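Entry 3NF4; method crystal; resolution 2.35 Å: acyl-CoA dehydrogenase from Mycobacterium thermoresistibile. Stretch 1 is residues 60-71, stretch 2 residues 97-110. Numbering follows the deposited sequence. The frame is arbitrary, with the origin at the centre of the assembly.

Stretch 1 (60-71) GLLSLPQPEEWG
Stretch 2 97-110: AVSVHSLSSHPLLV

Contact between a largely non-helical segment, residues 60-71, and the helical segment 97-110 of the same chain of an acyl-CoA dehydrogenase; together they bury 398 Å², counting both sides, without a hydrogen bond between them. Both run in the same general sense, Leu62 beside Val98, Gln66 beside Ser102 and Ser105, Pro67 and Trp70 beside Leu109. The apolar centre is Leu62 against Val98, where the backbones come nearest in register, CA to CA 6.4 Å. The CA-to-CB bond of Leu62 points sideways, but its m,t rotamer (chi1 -69°, chi2 178°) brings the end of the chain closer, and Leu62 CD2 lies 3.7 Å from Val98 CG2. Both side chains are branched and apolar, so their burial leaves no side-chain polar group unmet. Val98, chi1 172° (t), also sets its CG1 4.1 Å from Leu61 O. Leu61, m,t as well, leads its end away from the helix and meets it through this carbonyl. A second apolar cluster gathers about Leu109, in the helix that runs from 106 onward. Its CB also leaves sideways, and chi1 176° with chi2 79° (t,p) carries the tip inward, so that Leu109 CD1 is 4.2 Å from Pro67 CD and 4.0 Å from Trp70 CD1, approaching the indole obliquely. One branched side chain thus touches two rigid rings. The CA-to-CB bond of Trp70 points toward the helix, with chi1 -62° (m) and chi2 118°; Pro67 has a C-gamma exo pucker.

The loop backbone delivers these groups in order. Gly60 ends a preceding helix in a Schellman motif at phi/psi 95/-3, where a CB would jam against the preceding carbonyl. A type I turn follows from Gly60 to Ser63, Leu61 at -74/-10 and Leu62 at -100/10, with a weak bond from Ser63 N to Gly60 O (3.5 Å). Pro65 (-79/-17, C-gamma endo) precedes the extended pair Gln66 (-79/157) and Pro67 (-64/142). The 3-10 segment 68-70 then turns the chain: Trp70 N bonds to Pro67 O at 3.2 Å and Gly71 N to Glu68 O at 2.9 Å. Glu68 and Glu69 remain exposed, beyond reach of the helices.

On the other side, residues 97-104 are helical, with His101 N to Ala97 O at 3.1 Å and Ser104 N to Val100 O at 2.8 Å. Ser104 OG, chi1 87° (p), folds back to donate to His101 O at 2.9 Å. Ser105 OG, also at p, gives a weak bond to Ser102 O (3.5 Å).

The polar edge begins at His101, chi1 178° (t) and chi2 78°, whose CA-to-CB bond points toward the loop. Leu62 O sits at the ring edge near its plane, 3.2 Å from His101 CD2, while both ring nitrogens are hydrogen-bonded elsewhere in the structure. Farther along, Pro65 CG is 4.1 Å from Ser102 OG (chi1 -81°, m). Gln66, m,p, is buried with its CA-to-CB bond toward the helical segment, its amide end beside Ser102 and Ser105.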

# COMPACT_ATOMS: atom_id res chain seq x y z
N GLY A 60 -35.78 14.51 -17.16
CA GLY A 60 -34.70 14.60 -18.15
C GLY A 60 -33.42 13.83 -17.80
O GLY A 60 -32.49 13.78 -18.61
N LEU A 61 -33.39 13.20 -16.62
CA LEU A 61 -32.15 12.60 -16.07
C LEU A 61 -31.66 11.28 -16.71
O LEU A 61 -30.52 10.84 -16.45
CB LEU A 61 -32.25 12.47 -14.54
CG LEU A 61 -32.50 13.80 -13.81
CD1 LEU A 61 -32.94 13.58 -12.37
CD2 LEU A 61 -31.30 14.72 -13.86
N LEU A 62 -32.48 10.67 -17.55
CA LEU A 62 -32.10 9.42 -18.21
C LEU A 62 -31.59 9.59 -19.64
O LEU A 62 -31.42 8.61 -20.36
CB LEU A 62 -33.26 8.45 -18.22
CG LEU A 62 -33.76 7.81 -16.93
CD1 LEU A 62 -34.98 6.92 -17.23
CD2 LEU A 62 -32.68 6.99 -16.26
N SER A 63 -31.35 10.82 -20.08
CA SER A 63 -30.89 11.03 -21.46
C SER A 63 -30.03 12.28 -21.63
O SER A 63 -29.92 12.82 -22.73
CB SER A 63 -32.08 11.05 -22.44
OG SER A 63 -33.23 11.60 -21.82
N LEU A 64 -29.41 12.70 -20.54
CA LEU A 64 -28.64 13.93 -20.51
C LEU A 64 -27.60 14.08 -21.62
O LEU A 64 -27.58 15.12 -22.28
CB LEU A 64 -28.01 14.13 -19.14
CG LEU A 64 -29.01 14.54 -18.05
CD1 LEU A 64 -28.31 14.69 -16.73
CD2 LEU A 64 -29.78 15.86 -18.42
N PRO A 65 -26.73 13.06 -21.84
CA PRO A 65 -25.58 13.33 -22.73
C PRO A 65 -25.87 13.30 -24.23
O PRO A 65 -25.05 13.80 -25.01
CB PRO A 65 -24.59 12.21 -22.37
CG PRO A 65 -25.43 11.09 -21.86
CD PRO A 65 -26.67 11.71 -21.25
N GLN A 66 -26.99 12.72 -24.64
CA GLN A 66 -27.29 12.53 -26.08
C GLN A 66 -27.81 13.79 -26.81
O GLN A 66 -28.34 14.72 -26.17
CB GLN A 66 -28.24 11.34 -26.30
CG GLN A 66 -27.66 9.98 -25.91
CD GLN A 66 -27.88 9.65 -24.44
OE1 GLN A 66 -28.73 10.26 -23.78
NE2 GLN A 66 -27.10 8.69 -23.92
N PRO A 67 -27.65 13.84 -28.14
CA PRO A 67 -28.01 15.04 -28.90
C PRO A 67 -29.51 15.37 -28.86
O PRO A 67 -30.37 14.48 -28.86
CB PRO A 67 -27.57 14.70 -30.33
CG PRO A 67 -26.57 13.59 -30.17
CD PRO A 67 -27.08 12.80 -29.02
N GLU A 68 -29.79 16.66 -28.79
CA GLU A 68 -31.16 17.15 -28.73
C GLU A 68 -31.99 16.80 -29.96
O GLU A 68 -33.19 16.62 -29.83
CB GLU A 68 -31.19 18.66 -28.50
CG GLU A 68 -30.58 19.11 -27.18
CD GLU A 68 -30.62 20.62 -27.01
OE1 GLU A 68 -31.73 21.20 -27.11
OE2 GLU A 68 -29.54 21.22 -26.78
N GLU A 69 -31.37 16.70 -31.14
CA GLU A 69 -32.10 16.38 -32.38
C GLU A 69 -32.77 15.01 -32.32
O GLU A 69 -33.63 14.70 -33.16
CB GLU A 69 -31.19 16.45 -33.61
CG GLU A 69 -30.36 15.18 -33.87
CD GLU A 69 -29.41 15.32 -35.06
OE1 GLU A 69 -29.87 15.65 -36.18
OE2 GLU A 69 -28.19 15.09 -34.85
N TRP A 70 -32.36 14.20 -31.35
CA TRP A 70 -32.96 12.89 -31.12
C TRP A 70 -33.72 12.81 -29.79
O TRP A 70 -34.19 11.73 -29.42
CB TRP A 70 -31.89 11.79 -31.19
CG TRP A 70 -31.21 11.68 -32.53
CD1 TRP A 70 -29.88 11.87 -32.80
CD2 TRP A 70 -31.83 11.34 -33.78
NE1 TRP A 70 -29.63 11.67 -34.14
CE2 TRP A 70 -30.81 11.35 -34.76
CE3 TRP A 70 -33.15 11.04 -34.17
CZ2 TRP A 70 -31.07 11.07 -36.12
CZ3 TRP A 70 -33.40 10.76 -35.51
CH2 TRP A 70 -32.36 10.78 -36.47
N GLY A 71 -33.82 13.92 -29.07
CA GLY A 71 -34.50 13.94 -27.76
C GLY A 71 -33.67 13.92 -26.47
O GLY A 71 -34.23 13.92 -25.37
N ALA A 97 -27.70 1.42 -12.95
CA ALA A 97 -28.71 1.22 -14.00
C ALA A 97 -28.84 2.42 -14.95
O ALA A 97 -29.15 2.24 -16.14
CB ALA A 97 -30.05 0.91 -13.38
N VAL A 98 -28.67 3.63 -14.42
CA VAL A 98 -28.70 4.83 -15.29
C VAL A 98 -27.55 4.78 -16.30
O VAL A 98 -27.75 5.03 -17.50
CB VAL A 98 -28.71 6.16 -14.50
CG1 VAL A 98 -28.55 7.34 -15.45
CG2 VAL A 98 -30.04 6.29 -13.76
N SER A 99 -26.38 4.40 -15.82
CA SER A 99 -25.19 4.26 -16.63
C SER A 99 -25.35 3.23 -17.74
O SER A 99 -24.97 3.47 -18.87
CB SER A 99 -24.01 3.91 -15.74
OG SER A 99 -22.80 4.26 -16.37
N VAL A 100 -25.92 2.07 -17.40
CA VAL A 100 -26.20 1.03 -18.38
C VAL A 100 -27.16 1.51 -19.48
O VAL A 100 -26.96 1.19 -20.67
CB VAL A 100 -26.69 -0.27 -17.67
CG1 VAL A 100 -27.37 -1.25 -18.66
CG2 VAL A 100 -25.50 -0.94 -16.93
N HIS A 101 -28.16 2.30 -19.11
CA HIS A 101 -29.13 2.80 -20.09
C HIS A 101 -28.47 3.62 -21.22
O HIS A 101 -28.83 3.48 -22.40
CB HIS A 101 -30.22 3.60 -19.40
CG HIS A 101 -31.22 4.18 -20.34
ND1 HIS A 101 -32.23 3.43 -20.90
CD2 HIS A 101 -31.38 5.45 -20.80
CE1 HIS A 101 -32.97 4.21 -21.67
NE2 HIS A 101 -32.48 5.43 -21.63
N SER A 102 -27.50 4.47 -20.85
CA SER A 102 -26.67 5.22 -21.79
C SER A 102 -25.88 4.33 -22.73
O SER A 102 -25.88 4.54 -23.93
CB SER A 102 -25.68 6.11 -21.02
OG SER A 102 -26.32 7.30 -20.59
N LEU A 103 -25.16 3.34 -22.18
CA LEU A 103 -24.50 2.35 -23.02
C LEU A 103 -25.46 1.59 -23.94
O LEU A 103 -25.09 1.25 -25.06
CB LEU A 103 -23.74 1.34 -22.17
CG LEU A 103 -22.27 1.55 -21.82
CD1 LEU A 103 -22.00 2.98 -21.35
CD2 LEU A 103 -21.88 0.53 -20.74
N SER A 104 -26.66 1.30 -23.47
CA SER A 104 -27.61 0.51 -24.27
C SER A 104 -28.07 1.23 -25.54
O SER A 104 -28.32 0.59 -26.56
CB SER A 104 -28.81 0.01 -23.42
OG SER A 104 -29.85 0.97 -23.38
N SER A 105 -28.12 2.55 -25.52
CA SER A 105 -28.47 3.28 -26.75
C SER A 105 -27.28 3.58 -27.68
O SER A 105 -27.46 4.10 -28.78
CB SER A 105 -29.28 4.55 -26.42
OG SER A 105 -28.46 5.62 -26.02
N HIS A 106 -26.06 3.24 -27.25
CA HIS A 106 -24.84 3.69 -27.96
C HIS A 106 -24.57 3.09 -29.36
O HIS A 106 -24.20 3.83 -30.28
CB HIS A 106 -23.60 3.60 -27.03
CG HIS A 106 -22.28 3.69 -27.74
ND1 HIS A 106 -21.50 4.82 -27.73
CD2 HIS A 106 -21.58 2.77 -28.46
CE1 HIS A 106 -20.39 4.61 -28.42
NE2 HIS A 106 -20.42 3.37 -28.88
N PRO A 107 -24.74 1.76 -29.54
CA PRO A 107 -24.58 1.17 -30.88
C PRO A 107 -25.52 1.75 -31.96
O PRO A 107 -25.09 1.92 -33.10
CB PRO A 107 -24.91 -0.31 -30.65
CG PRO A 107 -24.62 -0.53 -29.26
CD PRO A 107 -25.01 0.72 -28.54
N LEU A 108 -26.77 2.04 -31.62
CA LEU A 108 -27.72 2.56 -32.62
C LEU A 108 -27.34 4.00 -33.00
O LEU A 108 -27.35 4.35 -34.19
CB LEU A 108 -29.17 2.48 -32.11
CG LEU A 108 -30.33 3.04 -32.94
CD1 LEU A 108 -30.32 2.53 -34.40
CD2 LEU A 108 -31.70 2.75 -32.29
N LEU A 109 -26.98 4.80 -32.00
CA LEU A 109 -26.64 6.19 -32.19
C LEU A 109 -25.40 6.42 -33.06
O LEU A 109 -25.37 7.38 -33.83
CB LEU A 109 -26.48 6.90 -30.85
CG LEU A 109 -26.04 8.37 -30.92
CD1 LEU A 109 -27.20 9.30 -31.26
CD2 LEU A 109 -25.35 8.79 -29.62
N VAL A 110 -24.39 5.56 -32.94
CA VAL A 110 -23.13 5.78 -33.67
C VAL A 110 -23.01 4.94 -34.95
O VAL A 110 -22.32 5.34 -35.89
CB VAL A 110 -21.87 5.62 -32.74
CG1 VAL A 110 -20.58 5.66 -33.55
CG2 VAL A 110 -21.86 6.71 -31.67